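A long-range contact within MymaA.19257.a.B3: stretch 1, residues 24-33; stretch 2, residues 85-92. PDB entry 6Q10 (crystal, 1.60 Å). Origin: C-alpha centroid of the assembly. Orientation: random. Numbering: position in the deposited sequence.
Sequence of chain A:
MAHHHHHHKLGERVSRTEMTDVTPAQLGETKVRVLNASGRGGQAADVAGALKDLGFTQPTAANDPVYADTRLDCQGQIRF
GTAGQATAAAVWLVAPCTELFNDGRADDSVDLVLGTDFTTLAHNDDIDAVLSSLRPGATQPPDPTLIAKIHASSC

Stretch 1 24-33: PAQLGETKVR
Stretch 2, residues 85-92: QATAAAVW

A loop leading into a strand packs along one face of a helix, burying 385 Å² over both sides. Residues 85-91 are helical with phi/psi near -65/-40, Trp92 following at -65/-24, with i to i+4 bonds such as Ala90 N to Ala86 O at 3.1 Å. Pro24, Ala25 and Gln26 are extended (-66/149, -66/153, -58/134). Leu27 (-62/-33), Gly28 (-79/7) and Glu29 (-124/29) then turn the chain, Glu29 N bonding Gln26 O at 2.9 Å, before Thr30 (-114/159) and Lys31 (-134/86) lead on to Val32 (-107/137) and Arg33 in the strand.

One direct hydrogen bond joins the stretches: Ala25 N donates to Ala86 O at 2.9 Å, 163° at the hydrogen. Ala86 O also accepts from Ala90 N within the helix and receives a CA-H contact from Pro24 CA at 3.5 Å.

Small helix residues let the loop backbone come close; the CA atoms of Pro24 and Ala90 lie 4.6 Å apart. Pro24 CB sits 4.2 Å from Ala89 CB and 4.0 Å from Ala90 CB, both methyls pointing toward the loop. Ala25, also directed toward its partner, places Ala25 CB 4.0 Å from Ala86 CB. Leu27 leaves its backbone sideways, but rotamer m,t brings Leu27 CD2 within 4.1 Å of Ala90 CB. Val32 and Val91, both t, meet CG2 to CG2 at 3.7 Å. Pro24, Leu27, Thr30, Val32, Thr87 and Ala89 to Val91 are buried; Gln26 and Ala88 point away and touch nothing opposite.

Thr87, rotamer m, serves both chemistries. Thr87 CG2 lies 3.8 Å from Val32 CG2, while Thr87 OG1 is 3.6 Å from Thr30 CG2 and binds two waters. One, 2.7 Å from Thr87 OG1, accepts from Lys31 N at 3.0 Å; the other, 3.1 Å from Thr87 OG1, donates a weak bond to Glu29 O at 3.4 Å. Thr30, rotamer p, turns its methyl to the helix while Thr30 OG1 donates to Leu27 O at 2.8 Å, bracing the turn.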

# COMPACT_ATOMS: atom_id res chain seq x y z
N PRO A 24 7.35 8.26 2.70
CA PRO A 24 6.29 7.95 1.73
C PRO A 24 6.22 9.01 0.64
O PRO A 24 6.50 10.20 0.86
CB PRO A 24 5.00 7.92 2.56
CG PRO A 24 5.44 7.96 4.00
CD PRO A 24 6.85 8.43 4.08
N ALA A 25 5.83 8.54 -0.54
CA ALA A 25 5.61 9.39 -1.70
C ALA A 25 4.45 10.35 -1.51
O ALA A 25 3.49 10.06 -0.80
CB ALA A 25 5.30 8.51 -2.93
N GLN A 26 4.51 11.49 -2.20
CA GLN A 26 3.29 12.28 -2.41
C GLN A 26 2.23 11.44 -3.13
O GLN A 26 2.52 10.77 -4.13
CB GLN A 26 3.61 13.53 -3.23
CG GLN A 26 4.65 14.44 -2.58
CD GLN A 26 4.20 15.04 -1.24
OE1 GLN A 26 4.82 14.78 -0.21
NE2 GLN A 26 3.16 15.85 -1.26
N LEU A 27 1.00 11.49 -2.62
CA LEU A 27 -0.02 10.58 -3.13
C LEU A 27 -0.29 10.81 -4.63
O LEU A 27 -0.61 9.86 -5.35
CB LEU A 27 -1.32 10.76 -2.34
CG LEU A 27 -1.15 10.65 -0.82
CD1 LEU A 27 -2.52 10.77 -0.16
CD2 LEU A 27 -0.44 9.36 -0.44
N GLY A 28 -0.17 12.05 -5.08
CA GLY A 28 -0.38 12.40 -6.47
C GLY A 28 0.77 12.08 -7.38
O GLY A 28 0.75 12.47 -8.56
N GLU A 29 1.77 11.40 -6.86
CA GLU A 29 2.96 11.01 -7.60
C GLU A 29 3.14 9.51 -7.53
O GLU A 29 4.27 9.01 -7.56
CB GLU A 29 4.18 11.75 -7.06
CG GLU A 29 4.13 13.21 -7.44
CD GLU A 29 5.27 14.03 -6.87
OE1 GLU A 29 6.13 13.47 -6.16
OE2 GLU A 29 5.29 15.24 -7.10
N THR A 30 2.04 8.77 -7.41
CA THR A 30 2.07 7.33 -7.25
C THR A 30 1.46 6.63 -8.45
O THR A 30 0.68 7.22 -9.20
CB THR A 30 1.34 6.87 -5.97
OG1 THR A 30 -0.05 7.23 -6.05
CG2 THR A 30 1.97 7.44 -4.69
N LYS A 31 1.81 5.36 -8.61
CA LYS A 31 1.29 4.51 -9.69
C LYS A 31 0.90 3.18 -9.03
O LYS A 31 1.68 2.23 -9.03
CB LYS A 31 2.32 4.33 -10.77
N VAL A 32 -0.32 3.10 -8.51
CA VAL A 32 -0.80 1.94 -7.75
C VAL A 32 -1.80 1.12 -8.56
O VAL A 32 -2.69 1.67 -9.21
CB VAL A 32 -1.43 2.39 -6.42
CG1 VAL A 32 -2.02 1.22 -5.65
CG2 VAL A 32 -0.39 3.06 -5.55
N ARG A 33 -1.65 -0.20 -8.50
CA ARG A 33 -2.59 -1.16 -9.06
C ARG A 33 -3.15 -1.94 -7.89
O ARG A 33 -2.39 -2.47 -7.10
CB ARG A 33 -1.91 -2.14 -10.01
CG ARG A 33 -1.15 -1.54 -11.14
CD ARG A 33 -0.78 -2.69 -12.11
NE ARG A 33 0.13 -2.26 -13.16
CZ ARG A 33 1.46 -2.29 -13.06
NH1 ARG A 33 2.04 -2.74 -11.95
NH2 ARG A 33 2.22 -1.87 -14.06
N GLN A 85 9.62 2.21 -3.98
CA GLN A 85 9.53 1.97 -2.54
C GLN A 85 8.82 3.10 -1.81
O GLN A 85 8.12 2.83 -0.82
CB GLN A 85 10.92 1.70 -1.94
CG GLN A 85 11.87 2.87 -1.89
CD GLN A 85 13.18 2.50 -1.19
OE1 GLN A 85 13.48 1.31 -1.01
NE2 GLN A 85 13.94 3.50 -0.78
N ALA A 86 8.96 4.36 -2.25
CA ALA A 86 8.24 5.42 -1.55
C ALA A 86 6.74 5.33 -1.78
O ALA A 86 5.95 5.62 -0.87
CB ALA A 86 8.75 6.80 -1.98
N THR A 87 6.31 4.92 -2.98
CA THR A 87 4.90 4.67 -3.18
C THR A 87 4.42 3.54 -2.29
O THR A 87 3.35 3.63 -1.67
CB THR A 87 4.64 4.35 -4.64
OG1 THR A 87 4.90 5.54 -5.40
CG2 THR A 87 3.20 3.94 -4.84
N ALA A 88 5.20 2.47 -2.21
CA ALA A 88 4.80 1.36 -1.35
C ALA A 88 4.67 1.82 0.11
O ALA A 88 3.77 1.38 0.82
CB ALA A 88 5.80 0.22 -1.46
N ALA A 89 5.56 2.73 0.54
CA ALA A 89 5.48 3.23 1.91
C ALA A 89 4.18 4.00 2.12
O ALA A 89 3.60 3.96 3.22
CB ALA A 89 6.68 4.13 2.21
N ALA A 90 3.75 4.76 1.10
CA ALA A 90 2.49 5.49 1.19
C ALA A 90 1.31 4.52 1.26
O ALA A 90 0.41 4.71 2.09
CB ALA A 90 2.34 6.44 -0.02
N VAL A 91 1.29 3.50 0.40
CA VAL A 91 0.23 2.50 0.45
C VAL A 91 0.23 1.80 1.81
O VAL A 91 -0.84 1.51 2.37
CB VAL A 91 0.38 1.49 -0.70
CG1 VAL A 91 -0.72 0.44 -0.62
CG2 VAL A 91 0.30 2.24 -2.04
N TRP A 92 1.41 1.53 2.36
CA TRP A 92 1.48 0.78 3.61
C TRP A 92 0.87 1.53 4.79
O TRP A 92 0.46 0.91 5.77
CB TRP A 92 2.97 0.45 3.87
CG TRP A 92 3.27 -0.61 4.88
CD1 TRP A 92 2.59 -1.78 5.09
CD2 TRP A 92 4.36 -0.60 5.80
NE1 TRP A 92 3.23 -2.50 6.09
CE2 TRP A 92 4.30 -1.78 6.55
CE3 TRP A 92 5.37 0.33 6.07
CZ2 TRP A 92 5.24 -2.07 7.55
CZ3 TRP A 92 6.30 0.03 7.06
CH2 TRP A 92 6.22 -1.16 7.77
O HOH W 1 7.01 7.69 -6.07
O HOH W 2 4.67 4.98 -7.99